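PDB 2BL0: myosin regulatory light chain from Physarum polycephalum, which serves as a light chain of the myosin motor and binds calcium through an EF-hand. Local coordinates for residues V22-L27 with G48-K53; L34-T39 with T62-P67. All blocks are in the same frame, centred on the assembly; numbering follows the deposited sequence.

Contact 1 (V22-L27 with G48-K53); sequences VSIEEL and GQLNAK
Ile24 and Lys53 meet first through their backbones: Ile24 N donates to Lys53 O over 2.9 Å, and at 172° the N-H points almost straight at the oxygen. Seen from the acceptor, the donor stands well above the carbonyl plane, 46° out of it. Lys53 takes part with its main chain, since its CB heads away from 22-27. The same oxygen also lies against the isoleucine side chain, 3.4 Å from Ile24 CG2, while Ala52 O comes up beside Ile24 CB at 3.7 Å. Two successive carbonyl oxygens thus line one side of the branch point of Ile24.

Beyond them the isoleucine turns apolar. CG1 is anti to the backbone N (chi1 -164°), and from there the longer branch passes Ala52 O and ends with Ile24 CD1 3.6 Å from Leu50 CD1; the two side chains cross obliquely. Leu50 uses that one methyl twice, because Leu27 CD2 meets it tip to tip at 3.8 Å. An alanine in place of Ile24 would probably leave Leu50 CD1 without the methyl that crosses it and open a gap beside the end of helix 40-50.

Both backbones turn here. Asn51 leaves the helix with a positive phi, bringing Ala52 and Lys53 alongside 22-27. On the facing segment, Ser23 OG accepts from Glu25 N at 3.1 Å, an ST turn where strand 22-23 gives way to the 3-10 segment. Val22, backed by Phe11 and Phe14 of helix 4-14, bonds by its backbone to Phe55. The Ile24-Lys53 bond therefore extends the short antiparallel pairing of strands 22-23 and 54-55, the loop-to-loop link of paired EF-hands, with the side chain of Ser23 about 8 Å from the bound calcium and Glu26 a predicted ligand of that site.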
ATOM      1  N   VAL B  22      -8.059 -15.521  -8.384  1.00  7.60           N
ATOM      2  CA  VAL B  22      -7.222 -14.819  -9.351  1.00  7.11           C
ATOM      3  C   VAL B  22      -6.991 -15.779 -10.506  1.00  7.39           C
ATOM      4  O   VAL B  22      -6.805 -16.973 -10.285  1.00  7.20           O
ATOM      5  CB  VAL B  22      -5.891 -14.342  -8.708  1.00  7.93           C
ATOM      6  CG1 VAL B  22      -4.936 -13.872  -9.747  1.00  7.84           C
ATOM      7  CG2 VAL B  22      -6.162 -13.230  -7.682  1.00  7.09           C
ATOM      8  N   SER B  23      -7.064 -15.271 -11.734  1.00  7.38           N
ATOM      9  CA  SER B  23      -6.886 -16.089 -12.932  1.00  7.58           C
ATOM     10  C   SER B  23      -5.544 -16.773 -12.888  1.00  7.32           C
ATOM     11  O   SER B  23      -4.571 -16.181 -12.458  1.00  6.18           O
ATOM     12  CB  SER B  23      -6.932 -15.226 -14.198  1.00  8.16           C
ATOM     13  OG  SER B  23      -6.532 -15.988 -15.334  1.00  9.13           O
ATOM     14  N   ILE B  24      -5.504 -18.021 -13.346  1.00  7.61           N
ATOM     15  CA  ILE B  24      -4.254 -18.767 -13.454  1.00  7.89           C
ATOM     16  C   ILE B  24      -3.250 -18.085 -14.375  1.00  7.59           C
ATOM     17  O   ILE B  24      -2.043 -18.275 -14.213  1.00  8.60           O
ATOM     18  CB  ILE B  24      -4.540 -20.225 -13.937  1.00  7.93           C
ATOM     19  CG1 ILE B  24      -3.325 -21.122 -13.669  1.00  9.80           C
ATOM     20  CG2 ILE B  24      -4.900 -20.251 -15.424  1.00  8.91           C
ATOM     21  CD1 ILE B  24      -3.143 -21.503 -12.216  1.00 12.51           C
ATOM     22  N   GLU B  25      -3.738 -17.286 -15.335  1.00  7.05           N
ATOM     23  CA  GLU B  25      -2.867 -16.551 -16.246  1.00  7.37           C
ATOM     24  C   GLU B  25      -2.074 -15.458 -15.564  1.00  6.67           C
ATOM     25  O   GLU B  25      -1.099 -14.948 -16.130  1.00  6.74           O
ATOM     26  CB  GLU B  25      -3.661 -15.939 -17.394  1.00  8.19           C
ATOM     27  CG  GLU B  25      -4.426 -16.953 -18.234  1.00 11.30           C
ATOM     28  CD  GLU B  25      -3.542 -18.026 -18.855  1.00 15.84           C
ATOM     29  OE1 GLU B  25      -4.067 -19.144 -19.118  1.00 20.29           O
ATOM     30  OE2 GLU B  25      -2.340 -17.772 -19.107  1.00 19.61           O
ATOM     31  N   GLU B  26      -2.489 -15.096 -14.352  1.00  5.58           N
ATOM     32  CA  GLU B  26      -1.747 -14.147 -13.549  1.00  5.61           C
ATOM     33  C   GLU B  26      -0.861 -14.744 -12.456  1.00  4.97           C
ATOM     34  O   GLU B  26      -0.224 -14.005 -11.730  1.00  4.45           O
ATOM     35  CB  GLU B  26      -2.721 -13.177 -12.886  1.00  5.49           C
ATOM     36  CG  GLU B  26      -3.604 -12.405 -13.851  0.59  7.89           C
ATOM     37  CD  GLU B  26      -2.847 -11.344 -14.620  0.59 10.43           C
ATOM     38  OE1 GLU B  26      -1.729 -10.991 -14.204  0.59 10.00           O
ATOM     39  OE2 GLU B  26      -3.386 -10.854 -15.644  0.59 14.14           O
ATOM     40  N   LEU B  27      -0.800 -16.063 -12.334  1.00  5.06           N
ATOM     41  CA  LEU B  27       0.005 -16.683 -11.292  1.00  4.83           C
ATOM     42  C   LEU B  27       1.467 -16.301 -11.426  1.00  5.09           C
ATOM     43  O   LEU B  27       2.089 -15.938 -10.460  1.00  3.59           O
ATOM     44  CB  LEU B  27      -0.159 -18.215 -11.322  1.00  5.40           C
ATOM     45  CG  LEU B  27       0.631 -19.017 -10.271  1.00  5.53           C
ATOM     46  CD1 LEU B  27       0.314 -18.603  -8.834  1.00  6.82           C
ATOM     47  CD2 LEU B  27       0.390 -20.503 -10.452  1.00  6.54           C
ATOM     48  N   GLY B  48      -0.037 -26.839 -14.495  1.00  8.62           N
ATOM     49  CA  GLY B  48      -0.607 -28.121 -14.874  1.00  8.85           C
ATOM     50  C   GLY B  48      -1.029 -28.882 -13.625  1.00  8.56           C
ATOM     51  O   GLY B  48      -2.073 -29.570 -13.620  1.00  8.30           O
ATOM     52  N   GLN B  49      -0.215 -28.776 -12.573  1.00  7.60           N
ATOM     53  CA  GLN B  49      -0.519 -29.459 -11.314  1.00  7.38           C
ATOM     54  C   GLN B  49      -1.767 -28.888 -10.671  1.00  7.40           C
ATOM     55  O   GLN B  49      -2.572 -29.627 -10.106  1.00  7.42           O
ATOM     56  CB  GLN B  49       0.685 -29.451 -10.368  1.00  7.35           C
ATOM     57  CG  GLN B  49       1.772 -30.430 -10.776  1.00  7.04           C
ATOM     58  CD  GLN B  49       2.936 -30.484  -9.806  1.00  4.26           C
ATOM     59  OE1 GLN B  49       3.060 -29.544  -8.979  1.00  6.39           O
ATOM     60  NE2 GLN B  49       3.739 -31.461  -9.840  1.00  4.87           N
ATOM     61  N   LEU B  50      -1.958 -27.572 -10.777  1.00  6.90           N
ATOM     62  CA  LEU B  50      -3.142 -26.943 -10.226  1.00  6.91           C
ATOM     63  C   LEU B  50      -4.411 -27.367 -10.984  1.00  7.29           C
ATOM     64  O   LEU B  50      -5.475 -27.441 -10.375  1.00  7.20           O
ATOM     65  CB  LEU B  50      -2.995 -25.417 -10.220  1.00  6.28           C
ATOM     66  CG  LEU B  50      -1.885 -24.883  -9.314  1.00  7.04           C
ATOM     67  CD1 LEU B  50      -1.868 -23.378  -9.363  1.00  6.48           C
ATOM     68  CD2 LEU B  50      -2.043 -25.381  -7.881  1.00  8.87           C
ATOM     69  N   ASN B  51      -4.290 -27.649 -12.288  1.00  7.71           N
ATOM     70  CA  ASN B  51      -5.435 -28.119 -13.100  1.00  8.32           C
ATOM     71  C   ASN B  51      -6.658 -27.263 -12.836  1.00  9.03           C
ATOM     72  O   ASN B  51      -7.752 -27.766 -12.568  1.00  9.83           O
ATOM     73  CB  ASN B  51      -5.756 -29.607 -12.851  1.00  8.48           C
ATOM     74  CG  ASN B  51      -6.460 -30.267 -14.040  1.00  8.09           C
ATOM     75  OD1 ASN B  51      -5.884 -30.385 -15.121  1.00  8.61           O
ATOM     76  ND2 ASN B  51      -7.710 -30.696 -13.842  1.00  8.54           N
ATOM     77  N   ALA B  52      -6.460 -25.951 -12.911  1.00  9.56           N
ATOM     78  CA  ALA B  52      -7.532 -24.995 -12.613  1.00  9.88           C
ATOM     79  C   ALA B  52      -7.365 -23.738 -13.467  1.00 10.42           C
ATOM     80  O   ALA B  52      -6.282 -23.440 -13.937  1.00 10.21           O
ATOM     81  CB  ALA B  52      -7.506 -24.633 -11.140  1.00 10.27           C
ATOM     82  N   LYS B  53      -8.454 -23.015 -13.689  1.00 10.77           N
ATOM     83  CA  LYS B  53      -8.371 -21.768 -14.443  1.00 10.83           C
ATOM     84  C   LYS B  53      -8.156 -20.571 -13.511  1.00 10.11           C
ATOM     85  O   LYS B  53      -7.892 -19.473 -13.998  1.00  9.49           O
ATOM     86  CB  LYS B  53      -9.622 -21.563 -15.291  1.00 11.50           C
ATOM     87  CG  LYS B  53     -10.873 -21.240 -14.499  1.00 13.29           C
ATOM     88  CD  LYS B  53     -12.101 -21.136 -15.393  1.00 15.39           C
ATOM     89  CE  LYS B  53     -13.285 -20.536 -14.630  1.00 16.82           C
ATOM     90  NZ  LYS B  53     -14.532 -20.663 -15.432  1.00 18.70           N
TER

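Contact 2 (L34-T39 with T62-P67); sequences LGKNPT and TVYRKP
Leu34 and Lys36 sandwich the ring of Tyr64, joining the linker between the two helix-loop-helix units of an EF-hand pair to the last helix of that pair, 57-64. Leu34 CD1 lies over one face and Lys36 CD over the opposite one.

The apolar and pi contacts come from both sides. Leu34 CB presses on Tyr64 CE1 at 3.4 Å. The lysine chain, extended beyond CG, crosses the tyrosine at about a right angle. Its CE sits 4.0 Å from the ring centroid as a CH-pi contact, and NZ follows at 4.7 Å, only 13° off the ring normal, a cation-pi interaction. Around this core, Ile7 of helix 4-14 and Leu31 of helix 27-33 also touch Tyr64, and an aromatic side chain of another protein chain packs on Leu34.

Hydrogen bonds fix both ends of the tyrosine. Its CG is anti to the backbone N (chi1 177°), and the ring reaches across so that Tyr64 OH donates to Leu34 O at 2.6 Å; the hydroxyl is also bonded to Ala2 N. At the other end Tyr64 O accepts from Lys36 NZ at 2.8 Å, with the donor in the carbonyl plane. Lys66 O takes a second bond from Lys36 NZ, 2.9 Å long, its donor tilted 34° from the plane. Two carbonyls and a ring face thus gather round the ammonium and probably offset much of its positive charge. A water completes its set of acceptors, 2.9 Å from Lys36 NZ, and lies at the in-plane edge of the Arg65 guanidinium, where it takes a weak bond from NH1.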
ATOM      1  N   LEU B  34       6.372 -10.778  -5.948  1.00  6.13           N
ATOM      2  CA  LEU B  34       6.906 -11.038  -4.616  1.00  6.28           C
ATOM      3  C   LEU B  34       8.324 -11.666  -4.602  1.00  6.72           C
ATOM      4  O   LEU B  34       8.762 -12.232  -3.593  1.00  5.84           O
ATOM      5  CB  LEU B  34       5.938 -11.919  -3.834  1.00  6.92           C
ATOM      6  CG  LEU B  34       4.589 -11.253  -3.505  1.00  8.03           C
ATOM      7  CD1 LEU B  34       3.744 -12.199  -2.697  1.00  9.63           C
ATOM      8  CD2 LEU B  34       4.778  -9.951  -2.773  1.00  9.65           C
ATOM      9  N   GLY B  35       9.035 -11.570  -5.721  1.00  7.01           N
ATOM     10  CA  GLY B  35      10.443 -11.896  -5.743  1.00  7.26           C
ATOM     11  C   GLY B  35      10.835 -13.339  -5.974  1.00  6.87           C
ATOM     12  O   GLY B  35      11.943 -13.746  -5.595  1.00  7.04           O
ATOM     13  N   LYS B  36       9.965 -14.110  -6.604  1.00  5.64           N
ATOM     14  CA  LYS B  36      10.331 -15.424  -7.092  1.00  5.96           C
ATOM     15  C   LYS B  36      10.103 -15.506  -8.610  1.00  5.88           C
ATOM     16  O   LYS B  36       9.102 -15.047  -9.140  1.00  5.93           O
ATOM     17  CB  LYS B  36       9.577 -16.504  -6.331  1.00  6.64           C
ATOM     18  CG  LYS B  36      10.139 -16.704  -4.939  1.00  6.87           C
ATOM     19  CD  LYS B  36       9.479 -17.824  -4.167  1.00  7.90           C
ATOM     20  CE  LYS B  36       9.914 -17.762  -2.689  1.00  9.62           C
ATOM     21  NZ  LYS B  36       9.771 -19.094  -1.956  1.00  8.79           N
ATOM     22  N   ASN B  37      11.071 -16.096  -9.299  1.00  5.98           N
ATOM     23  CA  ASN B  37      11.211 -16.012 -10.755  1.00  5.73           C
ATOM     24  C   ASN B  37      11.173 -17.385 -11.447  1.00  6.25           C
ATOM     25  O   ASN B  37      12.202 -17.903 -11.872  1.00  5.98           O
ATOM     26  CB  ASN B  37      12.562 -15.389 -11.108  1.00  5.79           C
ATOM     27  CG  ASN B  37      12.677 -13.929 -10.724  1.00  4.70           C
ATOM     28  OD1 ASN B  37      11.685 -13.264 -10.396  1.00  6.67           O
ATOM     29  ND2 ASN B  37      13.917 -13.415 -10.762  1.00  4.89           N
ATOM     30  N   PRO B  38       9.988 -17.956 -11.631  1.00  5.76           N
ATOM     31  CA  PRO B  38       9.890 -19.215 -12.356  1.00  5.74           C
ATOM     32  C   PRO B  38      10.204 -19.009 -13.829  1.00  5.08           C
ATOM     33  O   PRO B  38       9.841 -17.983 -14.414  1.00  4.96           O
ATOM     34  CB  PRO B  38       8.417 -19.603 -12.182  1.00  5.12           C
ATOM     35  CG  PRO B  38       7.743 -18.356 -11.979  1.00  5.50           C
ATOM     36  CD  PRO B  38       8.668 -17.442 -11.238  1.00  6.16           C
ATOM     37  N   THR B  39      10.829 -20.003 -14.433  1.00  5.06           N
ATOM     38  CA  THR B  39      10.940 -20.037 -15.886  1.00  5.23           C
ATOM     39  C   THR B  39       9.572 -20.429 -16.418  1.00  5.07           C
ATOM     40  O   THR B  39       8.709 -20.866 -15.651  1.00  3.55           O
ATOM     41  CB  THR B  39      11.983 -21.036 -16.345  1.00  5.55           C
ATOM     42  OG1 THR B  39      11.566 -22.368 -16.010  1.00  7.05           O
ATOM     43  CG2 THR B  39      13.319 -20.827 -15.617  1.00  5.86           C
ATOM     44  N   THR B  62       0.848 -21.541  -0.810  1.00  8.31           N
ATOM     45  CA  THR B  62       1.456 -22.846  -0.948  1.00  8.86           C
ATOM     46  C   THR B  62       2.443 -22.860  -2.119  1.00  8.28           C
ATOM     47  O   THR B  62       3.558 -23.344  -1.993  1.00  8.57           O
ATOM     48  CB  THR B  62       0.368 -23.932  -1.160  1.00  9.38           C
ATOM     49  OG1 THR B  62      -0.554 -23.968  -0.043  1.00 11.72           O
ATOM     50  CG2 THR B  62       0.985 -25.290  -1.170  1.00 11.39           C
ATOM     51  N   VAL B  63       2.026 -22.329  -3.257  1.00  8.06           N
ATOM     52  CA  VAL B  63       2.862 -22.286  -4.447  1.00  7.36           C
ATOM     53  C   VAL B  63       4.086 -21.392  -4.207  1.00  7.28           C
ATOM     54  O   VAL B  63       5.221 -21.771  -4.510  1.00  5.96           O
ATOM     55  CB  VAL B  63       2.067 -21.800  -5.663  1.00  7.75           C
ATOM     56  CG1 VAL B  63       3.002 -21.533  -6.866  1.00  7.75           C
ATOM     57  CG2 VAL B  63       1.045 -22.833  -6.050  1.00  9.05           C
ATOM     58  N   TYR B  64       3.837 -20.218  -3.622  1.00  6.78           N
ATOM     59  CA  TYR B  64       4.882 -19.231  -3.408  1.00  6.81           C
ATOM     60  C   TYR B  64       5.937 -19.719  -2.441  1.00  7.72           C
ATOM     61  O   TYR B  64       7.107 -19.395  -2.593  1.00  7.58           O
ATOM     62  CB  TYR B  64       4.301 -17.896  -2.920  1.00  6.73           C
ATOM     63  CG  TYR B  64       5.378 -16.866  -2.629  1.00  7.51           C
ATOM     64  CD1 TYR B  64       5.945 -16.118  -3.645  1.00  6.96           C
ATOM     65  CD2 TYR B  64       5.824 -16.661  -1.334  1.00  8.82           C
ATOM     66  CE1 TYR B  64       6.944 -15.178  -3.374  1.00  9.36           C
ATOM     67  CE2 TYR B  64       6.829 -15.748  -1.045  1.00 10.47           C
ATOM     68  CZ  TYR B  64       7.377 -14.999  -2.074  1.00 10.83           C
ATOM     69  OH  TYR B  64       8.342 -14.073  -1.799  1.00 10.52           O
ATOM     70  N   ARG B  65       5.538 -20.507  -1.457  1.00  8.90           N
ATOM     71  CA  ARG B  65       6.481 -20.942  -0.414  1.00 10.27           C
ATOM     72  C   ARG B  65       7.439 -22.055  -0.865  1.00 10.19           C
ATOM     73  O   ARG B  65       8.396 -22.398  -0.161  1.00 11.46           O
ATOM     74  CB  ARG B  65       5.708 -21.361   0.832  1.00 10.75           C
ATOM     75  CG  ARG B  65       5.081 -20.189   1.576  1.00 13.32           C
ATOM     76  CD  ARG B  65       6.079 -19.196   2.135  1.00 18.40           C
ATOM     77  NE  ARG B  65       5.430 -18.264   3.061  1.00 20.26           N
ATOM     78  CZ  ARG B  65       5.963 -17.114   3.472  1.00 22.14           C
ATOM     79  NH1 ARG B  65       7.174 -16.736   3.056  1.00 23.73           N
ATOM     80  NH2 ARG B  65       5.283 -16.339   4.316  1.00 20.59           N
ATOM     81  N   LYS B  66       7.201 -22.604  -2.049  1.00 10.64           N
ATOM     82  CA  LYS B  66       8.112 -23.559  -2.654  1.00 10.32           C
ATOM     83  C   LYS B  66       9.407 -22.862  -3.074  1.00 11.14           C
ATOM     84  O   LYS B  66       9.439 -21.627  -3.234  1.00 10.23           O
ATOM     85  CB  LYS B  66       7.461 -24.225  -3.863  1.00 10.88           C
ATOM     86  CG  LYS B  66       6.145 -24.942  -3.552  1.00 11.34           C
ATOM     87  CD  LYS B  66       6.242 -25.879  -2.356  1.00 13.13           C
ATOM     88  CE  LYS B  66       4.952 -26.721  -2.219  1.00 14.41           C
ATOM     89  NZ  LYS B  66       4.866 -27.371  -0.892  1.00 16.53           N
ATOM     90  N   PRO B  67      10.466 -23.654  -3.270  1.00 10.52           N
ATOM     91  CA  PRO B  67      11.811 -23.123  -3.549  1.00 10.40           C
ATOM     92  C   PRO B  67      12.046 -22.599  -4.954  1.00  9.21           C
ATOM     93  O   PRO B  67      13.120 -22.815  -5.534  1.00  8.84           O
ATOM     94  CB  PRO B  67      12.723 -24.342  -3.307  1.00 10.59           C
ATOM     95  CG  PRO B  67      11.884 -25.385  -2.773  1.00 11.17           C
ATOM     96  CD  PRO B  67      10.483 -25.127  -3.201  1.00 11.21           C
TER
HETATM   97  O   HOH W   1       9.317 -18.240   0.829  1.00 37.48           O

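The two contacts belong to one lobe, the N-terminal EF-hand pair, with centres 14 Å apart and nearest atoms about 4 Å apart, without touching. Their segments alternate along the chain: 22-27, 34-39, 48-53, 62-67. Helix 27-33 runs from the first segment of contact 1 to the first of contact 2, helix 40-50 leads from 34-39 back to contact 1, and helix 57-64 returns to contact 2. Contact 1 joins the two hands at their loops, close to the calcium; contact 2 ties the linker between the hands to the end of the pair, away from that site. The two halves of the lobe thus meet at two separate places, one at the calcium-site side and one at the linker.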